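Putative histidinol-phosphate aminotransferase (Burkholderia pseudomallei, PDB 3P1T) probably catalyses the pyridoxal 5'-phosphate-dependent transfer of an amino group from L-histidinol phosphate to 2-oxoglutarate, a step in histidine biosynthesis. Local coordinates at residues A[98-103]-A[305-310]; A[174-179]-A[276-281]; A[288-293]-A[328-333]; A[300-305]-A[312-317]. All coordinates share one frame; numbering follows the deposited sequence.

Contact 1: A[98-103]-A[305-310]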
loop_
_atom_site.group_PDB
_atom_site.type_symbol
_atom_site.label_atom_id
_atom_site.label_comp_id
_atom_site.label_asym_id
_atom_site.label_seq_id
_atom_site.Cartn_x
_atom_site.Cartn_y
_atom_site.Cartn_z
ATOM N N PRO A 98 27.089 -4.890 -10.254
ATOM C CA PRO A 98 26.364 -3.685 -9.814
ATOM C C PRO A 98 25.074 -3.453 -10.578
ATOM O O PRO A 98 24.988 -3.791 -11.760
ATOM C CB PRO A 98 27.360 -2.553 -10.106
ATOM C CG PRO A 98 28.687 -3.202 -10.030
ATOM C CD PRO A 98 28.459 -4.547 -10.667
ATOM N N GLY A 99 24.092 -2.887 -9.880
ATOM C CA GLY A 99 22.773 -2.573 -10.402
ATOM C C GLY A 99 21.867 -2.152 -9.266
ATOM O O GLY A 99 22.334 -2.020 -8.134
ATOM N N PHE A 100 20.570 -1.940 -9.547
ATOM C CA PHE A 100 19.582 -1.529 -8.558
ATOM C C PHE A 100 19.551 -2.518 -7.378
ATOM O O PHE A 100 19.521 -3.726 -7.575
ATOM C CB PHE A 100 18.208 -1.404 -9.217
ATOM C CG PHE A 100 17.097 -1.041 -8.264
ATOM C CD1 PHE A 100 17.112 0.172 -7.583
ATOM C CD2 PHE A 100 16.021 -1.903 -8.064
ATOM C CE1 PHE A 100 16.091 0.500 -6.689
ATOM C CE2 PHE A 100 14.985 -1.559 -7.191
ATOM C CZ PHE A 100 15.033 -0.367 -6.500
ATOM N N ASP A 101 19.618 -1.991 -6.162
ATOM C CA ASP A 101 19.766 -2.768 -4.932
ATOM C C ASP A 101 18.434 -3.255 -4.331
ATOM O O ASP A 101 18.460 -4.060 -3.387
ATOM C CB ASP A 101 20.505 -1.917 -3.866
ATOM C CG ASP A 101 19.849 -0.591 -3.438
ATOM O OD1 ASP A 101 19.104 0.008 -4.263
ATOM O OD2 ASP A 101 20.119 -0.134 -2.297
ATOM N N GLY A 102 17.306 -2.777 -4.856
ATOM C CA GLY A 102 15.986 -3.151 -4.367
ATOM C C GLY A 102 15.650 -4.625 -4.479
ATOM O O GLY A 102 15.003 -5.184 -3.583
ATOM N N TYR A 103 16.086 -5.265 -5.577
ATOM C CA TYR A 103 15.837 -6.693 -5.818
ATOM C C TYR A 103 16.556 -7.505 -4.753
ATOM O O TYR A 103 15.936 -8.384 -4.158
ATOM C CB TYR A 103 16.249 -7.124 -7.236
ATOM C CG TYR A 103 15.843 -6.156 -8.330
ATOM C CD1 TYR A 103 14.528 -5.715 -8.450
ATOM C CD2 TYR A 103 16.758 -5.739 -9.289
ATOM C CE1 TYR A 103 14.157 -4.808 -9.437
ATOM C CE2 TYR A 103 16.385 -4.876 -10.316
ATOM C CZ TYR A 103 15.089 -4.403 -10.373
ATOM O OH TYR A 103 14.752 -3.529 -11.359
ATOM N N GLY A 305 28.179 3.427 -4.377
ATOM C CA GLY A 305 28.678 2.305 -3.584
ATOM C C GLY A 305 27.518 1.446 -3.093
ATOM O O GLY A 305 27.659 0.234 -2.914
ATOM N N GLN A 306 26.334 2.075 -2.947
ATOM C CA GLN A 306 25.062 1.475 -2.556
ATOM C C GLN A 306 24.650 0.385 -3.530
ATOM O O GLN A 306 23.950 -0.551 -3.144
ATOM C CB GLN A 306 23.989 2.583 -2.534
ATOM C CG GLN A 306 22.659 2.168 -1.925
ATOM C CD GLN A 306 21.640 3.277 -1.914
ATOM O OE1 GLN A 306 21.936 4.457 -1.659
ATOM N NE2 GLN A 306 20.395 2.902 -2.097
ATOM N N PHE A 307 25.059 0.535 -4.808
ATOM C CA PHE A 307 24.716 -0.366 -5.906
ATOM C C PHE A 307 25.913 -1.246 -6.332
ATOM O O PHE A 307 25.794 -1.983 -7.302
ATOM C CB PHE A 307 24.213 0.452 -7.102
ATOM C CG PHE A 307 23.176 1.473 -6.717
ATOM C CD1 PHE A 307 21.859 1.097 -6.488
ATOM C CD2 PHE A 307 23.519 2.811 -6.562
ATOM C CE1 PHE A 307 20.901 2.043 -6.100
ATOM C CE2 PHE A 307 22.562 3.756 -6.183
ATOM C CZ PHE A 307 21.258 3.366 -5.954
ATOM N N GLY A 308 27.010 -1.205 -5.579
ATOM C CA GLY A 308 28.197 -2.012 -5.842
ATOM C C GLY A 308 29.245 -1.314 -6.681
ATOM O O GLY A 308 30.285 -1.907 -7.012
ATOM N N LEU A 309 28.964 -0.045 -7.049
ATOM C CA LEU A 309 29.876 0.774 -7.836
ATOM C C LEU A 309 30.542 1.809 -6.947
ATOM O O LEU A 309 30.274 3.008 -7.070
ATOM C CB LEU A 309 29.161 1.441 -9.005
ATOM C CG LEU A 309 29.086 0.646 -10.268
ATOM C CD1 LEU A 309 28.030 1.210 -11.182
ATOM C CD2 LEU A 309 30.426 0.591 -10.967
ATOM N N HIS A 310 31.432 1.341 -6.056
ATOM C CA HIS A 310 32.191 2.198 -5.154
ATOM C C HIS A 310 33.077 3.115 -5.957
ATOM O O HIS A 310 33.473 2.765 -7.081
ATOM C CB HIS A 310 33.023 1.362 -4.184
ATOM C CG HIS A 310 32.184 0.424 -3.399
ATOM N ND1 HIS A 310 31.898 -0.855 -3.867
ATOM C CD2 HIS A 310 31.520 0.626 -2.238
ATOM C CE1 HIS A 310 31.076 -1.385 -2.975
ATOM N NE2 HIS A 310 30.830 -0.539 -1.970
#

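Contact 2: A[174-179]-A[276-281]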
loop_
_atom_site.group_PDB
_atom_site.type_symbol
_atom_site.label_atom_id
_atom_site.label_comp_id
_atom_site.label_asym_id
_atom_site.label_seq_id
_atom_site.Cartn_x
_atom_site.Cartn_y
_atom_site.Cartn_z
ATOM N N VAL A 174 12.477 4.506 -18.522
ATOM C CA VAL A 174 12.232 4.486 -19.975
ATOM C C VAL A 174 11.824 5.883 -20.537
ATOM O O VAL A 174 12.139 6.165 -21.690
ATOM C CB VAL A 174 11.161 3.433 -20.367
ATOM C CG1 VAL A 174 9.753 3.862 -19.934
ATOM C CG2 VAL A 174 11.195 3.127 -21.864
ATOM N N ASP A 175 11.153 6.747 -19.752
ATOM C CA ASP A 175 10.691 8.044 -20.268
ATOM C C ASP A 175 11.867 9.026 -20.622
ATOM O O ASP A 175 11.653 9.988 -21.370
ATOM C CB ASP A 175 9.723 8.705 -19.284
ATOM C CG ASP A 175 8.252 8.315 -19.476
ATOM O OD1 ASP A 175 7.957 7.485 -20.387
ATOM O OD2 ASP A 175 7.388 8.889 -18.768
ATOM N N TYR A 176 13.090 8.738 -20.170
ATOM C CA TYR A 176 14.252 9.551 -20.506
ATOM C C TYR A 176 15.116 8.843 -21.558
ATOM O O TYR A 176 16.235 9.299 -21.843
ATOM C CB TYR A 176 15.076 9.838 -19.240
ATOM C CG TYR A 176 14.250 10.415 -18.112
ATOM C CD1 TYR A 176 13.792 11.734 -18.158
ATOM C CD2 TYR A 176 13.900 9.640 -17.013
ATOM C CE1 TYR A 176 13.014 12.263 -17.127
ATOM C CE2 TYR A 176 13.119 10.155 -15.984
ATOM C CZ TYR A 176 12.688 11.468 -16.038
ATOM O OH TYR A 176 11.939 11.958 -14.999
ATOM N N SER A 177 14.614 7.722 -22.125
ATOM C CA SER A 177 15.385 6.926 -23.067
ATOM C C SER A 177 15.130 7.314 -24.545
ATOM O O SER A 177 14.408 8.280 -24.864
ATOM C CB SER A 177 15.094 5.445 -22.877
ATOM O OG SER A 177 13.820 5.109 -23.399
ATOM N N SER A 178 15.795 6.555 -25.436
ATOM C CA SER A 178 15.763 6.686 -26.891
ATOM C C SER A 178 14.814 5.655 -27.501
ATOM O O SER A 178 14.642 5.632 -28.718
ATOM C CB SER A 178 17.172 6.500 -27.457
ATOM O OG SER A 178 18.135 7.270 -26.757
ATOM N N PHE A 179 14.203 4.798 -26.661
ATOM C CA PHE A 179 13.335 3.721 -27.127
ATOM C C PHE A 179 11.903 3.852 -26.543
ATOM O O PHE A 179 11.237 2.845 -26.313
ATOM C CB PHE A 179 13.956 2.344 -26.792
ATOM C CG PHE A 179 14.360 2.063 -25.356
ATOM C CD1 PHE A 179 13.473 1.452 -24.472
ATOM C CD2 PHE A 179 15.657 2.311 -24.917
ATOM C CE1 PHE A 179 13.860 1.142 -23.167
ATOM C CE2 PHE A 179 16.038 2.007 -23.606
ATOM C CZ PHE A 179 15.135 1.427 -22.742
ATOM N N GLU A 276 20.725 6.914 -20.312
ATOM C CA GLU A 276 19.404 6.872 -20.928
ATOM C C GLU A 276 18.337 7.201 -19.882
ATOM O O GLU A 276 17.153 7.123 -20.168
ATOM C CB GLU A 276 19.168 5.497 -21.554
ATOM C CG GLU A 276 19.902 5.278 -22.856
ATOM C CD GLU A 276 19.186 5.915 -24.020
ATOM O OE1 GLU A 276 18.288 5.251 -24.585
ATOM O OE2 GLU A 276 19.493 7.085 -24.346
ATOM N N ALA A 277 18.759 7.580 -18.675
ATOM C CA ALA A 277 17.854 7.916 -17.566
ATOM C C ALA A 277 18.000 9.408 -17.187
ATOM O O ALA A 277 18.655 10.129 -17.924
ATOM C CB ALA A 277 18.150 7.022 -16.382
ATOM N N ASN A 278 17.406 9.867 -16.062
ATOM C CA ASN A 278 17.432 11.271 -15.625
ATOM C C ASN A 278 18.615 11.578 -14.678
ATOM O O ASN A 278 18.507 12.435 -13.798
ATOM C CB ASN A 278 16.103 11.619 -14.920
ATOM C CG ASN A 278 15.727 10.743 -13.753
ATOM O OD1 ASN A 278 16.267 9.648 -13.536
ATOM N ND2 ASN A 278 14.740 11.184 -13.010
ATOM N N PHE A 279 19.751 10.921 -14.889
ATOM C CA PHE A 279 20.935 11.078 -14.054
ATOM C C PHE A 279 22.173 10.719 -14.838
ATOM O O PHE A 279 22.039 10.168 -15.928
ATOM C CB PHE A 279 20.821 10.182 -12.793
ATOM C CG PHE A 279 20.626 8.711 -13.083
ATOM C CD1 PHE A 279 21.691 7.918 -13.498
ATOM C CD2 PHE A 279 19.378 8.124 -12.961
ATOM C CE1 PHE A 279 21.499 6.573 -13.816
ATOM C CE2 PHE A 279 19.196 6.767 -13.240
ATOM C CZ PHE A 279 20.256 6.002 -13.664
ATOM N N VAL A 280 23.379 10.966 -14.274
ATOM C CA VAL A 280 24.647 10.583 -14.914
ATOM C C VAL A 280 25.560 9.928 -13.868
ATOM O O VAL A 280 25.616 10.393 -12.717
ATOM C CB VAL A 280 25.386 11.735 -15.649
ATOM C CG1 VAL A 280 24.660 12.143 -16.931
ATOM C CG2 VAL A 280 25.644 12.937 -14.737
ATOM N N LEU A 281 26.254 8.823 -14.261
ATOM C CA LEU A 281 27.222 8.165 -13.387
ATOM C C LEU A 281 28.591 8.781 -13.654
ATOM O O LEU A 281 29.012 8.846 -14.811
ATOM C CB LEU A 281 27.233 6.652 -13.574
ATOM C CG LEU A 281 28.041 5.856 -12.539
ATOM C CD1 LEU A 281 27.316 5.778 -11.196
ATOM C CD2 LEU A 281 28.308 4.467 -13.033
HETATM O O HOH W 1 17.664 9.451 -24.254
#

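Contact 3: A[288-293]-A[328-333]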
loop_
_atom_site.group_PDB
_atom_site.type_symbol
_atom_site.label_atom_id
_atom_site.label_comp_id
_atom_site.label_asym_id
_atom_site.label_seq_id
_atom_site.Cartn_x
_atom_site.Cartn_y
_atom_site.Cartn_z
ATOM N N GLU A 288 34.782 9.583 -0.419
ATOM C CA GLU A 288 34.018 10.397 0.533
ATOM C C GLU A 288 34.417 11.894 0.490
ATOM O O GLU A 288 33.541 12.743 0.657
ATOM C CB GLU A 288 34.202 9.854 1.965
ATOM C CG GLU A 288 33.278 10.469 3.016
ATOM C CD GLU A 288 31.781 10.349 2.788
ATOM O OE1 GLU A 288 31.319 9.303 2.271
ATOM O OE2 GLU A 288 31.063 11.298 3.177
ATOM N N ARG A 289 35.705 12.209 0.240
ATOM C CA ARG A 289 36.221 13.581 0.155
ATOM C C ARG A 289 35.334 14.466 -0.746
ATOM O O ARG A 289 35.094 15.625 -0.410
ATOM C CB ARG A 289 37.663 13.569 -0.385
ATOM C CG ARG A 289 38.472 14.824 -0.060
ATOM C CD ARG A 289 39.817 14.807 -0.757
ATOM N NE ARG A 289 39.786 15.523 -2.036
ATOM C CZ ARG A 289 40.535 15.216 -3.094
ATOM N NH1 ARG A 289 41.347 14.166 -3.060
ATOM N NH2 ARG A 289 40.445 15.933 -4.208
ATOM N N THR A 290 34.831 13.909 -1.861
ATOM C CA THR A 290 33.990 14.612 -2.825
ATOM C C THR A 290 32.617 14.884 -2.226
ATOM O O THR A 290 32.121 16.005 -2.333
ATOM C CB THR A 290 33.878 13.787 -4.104
ATOM O OG1 THR A 290 35.188 13.429 -4.540
ATOM C CG2 THR A 290 33.130 14.517 -5.213
ATOM N N LEU A 291 31.995 13.854 -1.621
ATOM C CA LEU A 291 30.665 13.942 -1.007
ATOM C C LEU A 291 30.661 14.985 0.125
ATOM O O LEU A 291 29.754 15.813 0.195
ATOM C CB LEU A 291 30.220 12.572 -0.485
ATOM C CG LEU A 291 30.095 11.469 -1.517
ATOM C CD1 LEU A 291 30.197 10.122 -0.852
ATOM C CD2 LEU A 291 28.794 11.591 -2.330
ATOM N N ARG A 292 31.716 14.979 0.957
ATOM C CA ARG A 292 31.921 15.908 2.071
ATOM C C ARG A 292 32.032 17.355 1.535
ATOM O O ARG A 292 31.383 18.249 2.086
ATOM C CB ARG A 292 33.172 15.489 2.859
ATOM C CG ARG A 292 33.461 16.310 4.104
ATOM C CD ARG A 292 34.526 15.687 5.003
ATOM N NE ARG A 292 35.837 15.498 4.360
ATOM C CZ ARG A 292 36.332 14.317 3.983
ATOM N NH1 ARG A 292 35.638 13.202 4.183
ATOM N NH2 ARG A 292 37.528 14.244 3.413
ATOM N N PHE A 293 32.806 17.562 0.438
ATOM C CA PHE A 293 32.988 18.844 -0.259
ATOM C C PHE A 293 31.643 19.414 -0.751
ATOM O O PHE A 293 31.350 20.588 -0.534
ATOM C CB PHE A 293 33.941 18.655 -1.455
ATOM C CG PHE A 293 34.134 19.865 -2.346
ATOM C CD1 PHE A 293 33.302 20.083 -3.439
ATOM C CD2 PHE A 293 35.172 20.761 -2.115
ATOM C CE1 PHE A 293 33.473 21.205 -4.250
ATOM C CE2 PHE A 293 35.375 21.856 -2.958
ATOM C CZ PHE A 293 34.513 22.082 -4.010
ATOM N N ALA A 328 29.039 24.481 -10.782
ATOM C CA ALA A 328 29.922 25.499 -10.191
ATOM C C ALA A 328 30.768 24.895 -9.066
ATOM O O ALA A 328 31.962 25.179 -8.986
ATOM C CB ALA A 328 29.116 26.676 -9.677
ATOM N N ALA A 329 30.171 24.013 -8.250
ATOM C CA ALA A 329 30.860 23.322 -7.155
ATOM C C ALA A 329 31.907 22.340 -7.674
ATOM O O ALA A 329 33.015 22.348 -7.153
ATOM C CB ALA A 329 29.861 22.583 -6.283
ATOM N N LEU A 330 31.581 21.514 -8.695
ATOM C CA LEU A 330 32.541 20.546 -9.235
ATOM C C LEU A 330 33.564 21.261 -10.145
ATOM O O LEU A 330 34.651 20.715 -10.364
ATOM C CB LEU A 330 31.862 19.369 -9.960
ATOM C CG LEU A 330 31.116 18.372 -9.048
ATOM C CD1 LEU A 330 30.361 17.349 -9.857
ATOM C CD2 LEU A 330 32.053 17.659 -8.106
ATOM N N ALA A 331 33.264 22.487 -10.624
ATOM C CA ALA A 331 34.279 23.259 -11.351
ATOM C C ALA A 331 35.362 23.674 -10.356
ATOM O O ALA A 331 36.554 23.507 -10.634
ATOM C CB ALA A 331 33.668 24.468 -12.044
ATOM N N GLU A 332 34.927 24.113 -9.148
ATOM C CA GLU A 332 35.785 24.509 -8.030
ATOM C C GLU A 332 36.613 23.306 -7.533
ATOM O O GLU A 332 37.812 23.459 -7.296
ATOM C CB GLU A 332 34.929 25.092 -6.888
ATOM C CG GLU A 332 35.720 25.692 -5.734
ATOM C CD GLU A 332 34.952 25.994 -4.458
ATOM O OE1 GLU A 332 33.702 26.098 -4.496
ATOM O OE2 GLU A 332 35.618 26.134 -3.407
ATOM N N TYR A 333 35.983 22.123 -7.417
ATOM C CA TYR A 333 36.614 20.885 -6.956
ATOM C C TYR A 333 37.680 20.363 -7.942
ATOM O O TYR A 333 38.649 19.752 -7.484
ATOM C CB TYR A 333 35.548 19.803 -6.732
ATOM C CG TYR A 333 36.034 18.575 -5.985
ATOM C CD1 TYR A 333 36.476 18.663 -4.665
ATOM C CD2 TYR A 333 35.955 17.311 -6.559
ATOM C CE1 TYR A 333 36.895 17.532 -3.962
ATOM C CE2 TYR A 333 36.376 16.172 -5.869
ATOM C CZ TYR A 333 36.832 16.283 -4.562
ATOM O OH TYR A 333 37.205 15.153 -3.865
#

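Contact 4: A[300-305]-A[312-317]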
loop_
_atom_site.group_PDB
_atom_site.type_symbol
_atom_site.label_atom_id
_atom_site.label_comp_id
_atom_site.label_asym_id
_atom_site.label_seq_id
_atom_site.Cartn_x
_atom_site.Cartn_y
_atom_site.Cartn_z
ATOM N N GLN A 300 23.641 17.710 -2.565
ATOM C CA GLN A 300 23.468 16.324 -2.146
ATOM C C GLN A 300 23.408 15.407 -3.386
ATOM O O GLN A 300 22.471 15.497 -4.173
ATOM C CB GLN A 300 22.191 16.210 -1.276
ATOM C CG GLN A 300 22.164 15.029 -0.336
ATOM N N VAL A 301 24.438 14.573 -3.592
ATOM C CA VAL A 301 24.466 13.597 -4.697
ATOM C C VAL A 301 24.367 12.177 -4.072
ATOM O O VAL A 301 24.322 12.074 -2.847
ATOM C CB VAL A 301 25.680 13.734 -5.674
ATOM C CG1 VAL A 301 25.680 15.088 -6.380
ATOM C CG2 VAL A 301 27.019 13.451 -4.996
ATOM N N LYS A 302 24.313 11.106 -4.893
ATOM C CA LYS A 302 24.207 9.718 -4.429
ATOM C C LYS A 302 25.538 8.985 -4.582
ATOM O O LYS A 302 26.166 9.064 -5.639
ATOM C CB LYS A 302 23.099 8.979 -5.223
ATOM C CG LYS A 302 22.951 7.460 -4.956
ATOM C CD LYS A 302 22.392 7.085 -3.585
ATOM C CE LYS A 302 20.904 7.258 -3.517
ATOM N NZ LYS A 302 20.356 6.836 -2.209
ATOM N N ASP A 303 25.952 8.255 -3.525
ATOM C CA ASP A 303 27.139 7.399 -3.532
ATOM C C ASP A 303 26.735 6.083 -4.206
ATOM O O ASP A 303 25.903 5.348 -3.671
ATOM C CB ASP A 303 27.681 7.201 -2.096
ATOM C CG ASP A 303 28.945 6.359 -1.926
ATOM O OD1 ASP A 303 29.440 5.798 -2.939
ATOM O OD2 ASP A 303 29.448 6.268 -0.784
ATOM N N ALA A 304 27.292 5.802 -5.396
ATOM C CA ALA A 304 26.946 4.611 -6.172
ATOM C C ALA A 304 27.503 3.304 -5.529
ATOM O O ALA A 304 27.254 2.215 -6.060
ATOM C CB ALA A 304 27.444 4.755 -7.603
ATOM N N GLY A 305 28.179 3.427 -4.377
ATOM C CA GLY A 305 28.678 2.305 -3.584
ATOM C C GLY A 305 27.518 1.446 -3.093
ATOM O O GLY A 305 27.659 0.234 -2.914
ATOM N N HIS A 312 32.283 5.968 -7.315
ATOM C CA HIS A 312 31.399 6.507 -8.344
ATOM C C HIS A 312 30.310 7.309 -7.669
ATOM O O HIS A 312 29.939 6.991 -6.533
ATOM C CB HIS A 312 30.782 5.403 -9.219
ATOM C CG HIS A 312 31.682 4.807 -10.250
ATOM N ND1 HIS A 312 32.507 3.743 -9.952
ATOM C CD2 HIS A 312 31.785 5.086 -11.573
ATOM C CE1 HIS A 312 33.124 3.443 -11.086
ATOM N NE2 HIS A 312 32.719 4.224 -12.089
ATOM N N ILE A 313 29.781 8.328 -8.344
ATOM C CA ILE A 313 28.658 9.095 -7.812
ATOM C C ILE A 313 27.585 9.163 -8.898
ATOM O O ILE A 313 27.901 9.228 -10.085
ATOM C CB ILE A 313 29.008 10.508 -7.244
ATOM C CG1 ILE A 313 29.799 11.371 -8.264
ATOM C CG2 ILE A 313 29.735 10.393 -5.895
ATOM C CD1 ILE A 313 29.940 12.825 -7.931
ATOM N N ARG A 314 26.323 9.094 -8.489
ATOM C CA ARG A 314 25.180 9.206 -9.381
ATOM C C ARG A 314 24.569 10.564 -9.136
ATOM O O ARG A 314 24.058 10.833 -8.045
ATOM C CB ARG A 314 24.173 8.050 -9.174
ATOM C CG ARG A 314 23.108 7.967 -10.270
ATOM C CD ARG A 314 21.898 7.156 -9.845
ATOM N NE ARG A 314 21.169 7.844 -8.783
ATOM C CZ ARG A 314 20.384 7.246 -7.906
ATOM N NH1 ARG A 314 20.214 5.933 -7.948
ATOM N NH2 ARG A 314 19.779 7.950 -6.961
ATOM N N ILE A 315 24.707 11.454 -10.116
ATOM C CA ILE A 315 24.196 12.825 -10.041
ATOM C C ILE A 315 22.866 12.909 -10.787
ATOM O O ILE A 315 22.833 12.653 -11.995
ATOM C CB ILE A 315 25.238 13.832 -10.621
ATOM C CG1 ILE A 315 26.626 13.680 -9.952
ATOM C CG2 ILE A 315 24.689 15.261 -10.527
ATOM C CD1 ILE A 315 27.739 14.503 -10.578
ATOM N N SER A 316 21.780 13.283 -10.094
ATOM C CA SER A 316 20.491 13.449 -10.773
ATOM C C SER A 316 20.476 14.766 -11.571
ATOM O O SER A 316 21.294 15.664 -11.315
ATOM C CB SER A 316 19.341 13.411 -9.775
ATOM O OG SER A 316 19.323 12.170 -9.095
ATOM N N ILE A 317 19.593 14.850 -12.577
ATOM C CA ILE A 317 19.439 16.056 -13.390
ATOM C C ILE A 317 18.183 16.769 -12.885
ATOM O O ILE A 317 17.070 16.232 -13.019
ATOM C CB ILE A 317 19.397 15.721 -14.911
ATOM C CG1 ILE A 317 20.628 14.904 -15.380
ATOM C CG2 ILE A 317 19.153 16.950 -15.756
ATOM C CD1 ILE A 317 22.019 15.500 -15.115
#

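Contact 1: A[98-103]-A[305-310]
Pro98 and Gly99, in the loop that follows strand 92-96, pass Phe307 and Gly308 with the CA atoms of Pro98 and Gly308 4.7 Å apart. One backbone hydrogen bond joins the two segments: Gly99 N donates to Phe307 O at 3.2 Å. Pro98, which follows a cis peptide bond, brings its CA to the same carbonyl in a CA-H...O contact and lays CB 3.6 Å from Leu309 CG, the two side chains crossing at about a right angle. At the other end Gln306 reaches over with an extended chain, its CG anti to the backbone N (chi1 -170°). Its NE2 donates to Asp101 OD2 at 3.1 Å in a nearly straight bond, on the syn side but 31° out of the carboxylate plane, while Gln306 OE1 is bound to Lys302. The second carboxylate oxygen, Asp101 OD1, lies 3.3 Å from Phe307 CE1, and Gly99 O comes to the edge of the same ring. Phe307 also lies beside a bound tartrate. The contact thus ties the large, seven-stranded part of this aminotransferase fold to the hairpin loop of the smaller sheet. Across it the Asp101 carboxylate accepts from a neutral amide, so no ion pair forms between the segments.

Contact 2: A[174-179]-A[276-281]
Tyr176 and Asn278 stack flat against each other, ring and amide planes 15° apart. Tyr176 ends the 3-10 segment 174-176, just before an ST turn at Ser177, in the loop after strand 166-170 of the seven-stranded sheet of this aminotransferase fold; Asn278 leads into strand 279-283. The CH-pi contact is central: Asn278 CB stands 3.5 Å from the centroid of the Tyr176 ring and 11° off its normal, while Asn278 CG lies 3.5 Å from Tyr176 CE2. Beyond the pair, Tyr176 OH bonds to His250 and Asn278 ND2 to the carbonyl of Asn24. Glu276 meets the following loop differently. Its CG is anti to the carbonyl carbon and its chain folds at chi2 (-80°), placing CD next to Ser178. There the carboxylate takes two bonds: Ser178 N donates to Glu276 OE1 at 2.9 Å on the syn side but well out of the carboxylate plane, and Ser178 OG donates to Glu276 OE2 at 2.8 Å through the syn lone pair. Ser177 OG sets up this loop, donating to Val174 O and accepting from Phe179 N at 3.3 Å, and it sits over the centre of one face of the Phe179 ring. Arg258, from helix 244-267, bonds to the carbonyls of both Tyr176 and Ala277. A water completes the join, donating to Tyr176 O at 2.8 Å and to Glu276 OE2 at 3.0 Å.

Contact 3: A[288-293]-A[328-333]
Tyr333 OH donates to Thr290 OG1 at 2.7 Å, the only hydrogen bond between segments 288-293 and 328-333. The guanidinium of Arg289 lies with one face over the same phenol oxygen, its NE 3.2 Å from Tyr333 OH but at an angle too poor for a hydrogen bond. Tyr333 points its CG anti to the backbone N (chi1 -168°), as does Phe293, and the two side chains slide past each other in opposite directions. Their rings meet obliquely, centroids 4.6 Å apart and planes at 46°. Tyr333 CD1 sits above the centre of the Phe293 ring, 3.5 Å from Phe293 CG, and Tyr333 CB makes a CH-pi contact over the same face. At the rim, Phe293 CE1 approaches Ala329 O. The two aromatic side chains fill the space between short-segment axes 11.3 Å apart, whose directions differ by 131°. Both helices pack on the smaller sheet, Leu291 on Val301 and Ile313, Leu330 on Ile315. Arg297 adds a salt bridge to Glu332 and a cation-pi contact with Phe293. Arg289 may polarise the phenol; more firmly, Thr290 OG1 also bonds to Asn284 OD1, an acceptor, giving a relay from Tyr333 through Thr290 to Asn284.

Contact 4: A[300-305]-A[312-317]
A beta hairpin of the smaller, four-stranded sheet is formed by strands 299-303 and 312-316. Lys302 and Arg314 are its antiparallel hydrogen-bonded pair: Arg314 N donates to Lys302 O at 2.9 Å and Lys302 N to Arg314 O at 3.2 Å. Asp303 and Ile313 follow as a non-hydrogen-bonded pair, and Ala304 N reaches His312 O at 3.1 Å from above the carbonyl plane. Asp303 OD1 accepts from Gly305 N at 3.0 Å in an Asx turn. On one face Lys302 and Arg314 lie side by side, pointing the same way. Lys302 CG, anti to the backbone N (chi1 174°), lies over one face of the guanidinium, toward its rim, 3.8 Å from Arg314 NH2, while Lys302 NZ goes to Gln306. Arg314 NH1 bonds to Asn146 and to a tartrate, probably from the crystallisation liquor; a match to the carboxylate-binding arginine of related aminotransferases is only inferred. Val301 CG1 lies 4.0 Å from Ile315 CG1, and Val301 CG2 also meets Ile313. Leu291 of helix 288-296 packs on Val301, Asp303 and Ile313, helix 244-267 touches Ile315, and strands 19-20 and 279-283 flank the hairpin in the sheet.

Overall arrangement
Contact 4 lies among the others: its centre is about 12 Å from those of contacts 1 and 3 and about 15 Å from that of contact 2. It shares Gly305 with contact 1, where Phe307 CZ packs 3.4 Å from Arg314 NH1 and both side chains border a tartrate probably from the crystallisation liquor, which may mark part of the substrate pocket. Strand 279-283 of contact 2 pairs with strand 312-316, Val280 N lying 2.9 Å from Ile315 O. Contact 3 backs the hairpin, with Leu291 CD2 3.7 Å from Val301 CG2. Contacts 1 and 2 bring the large, seven-stranded part of the chain against the smaller part, whereas contacts 3 and 4 lie within the latter.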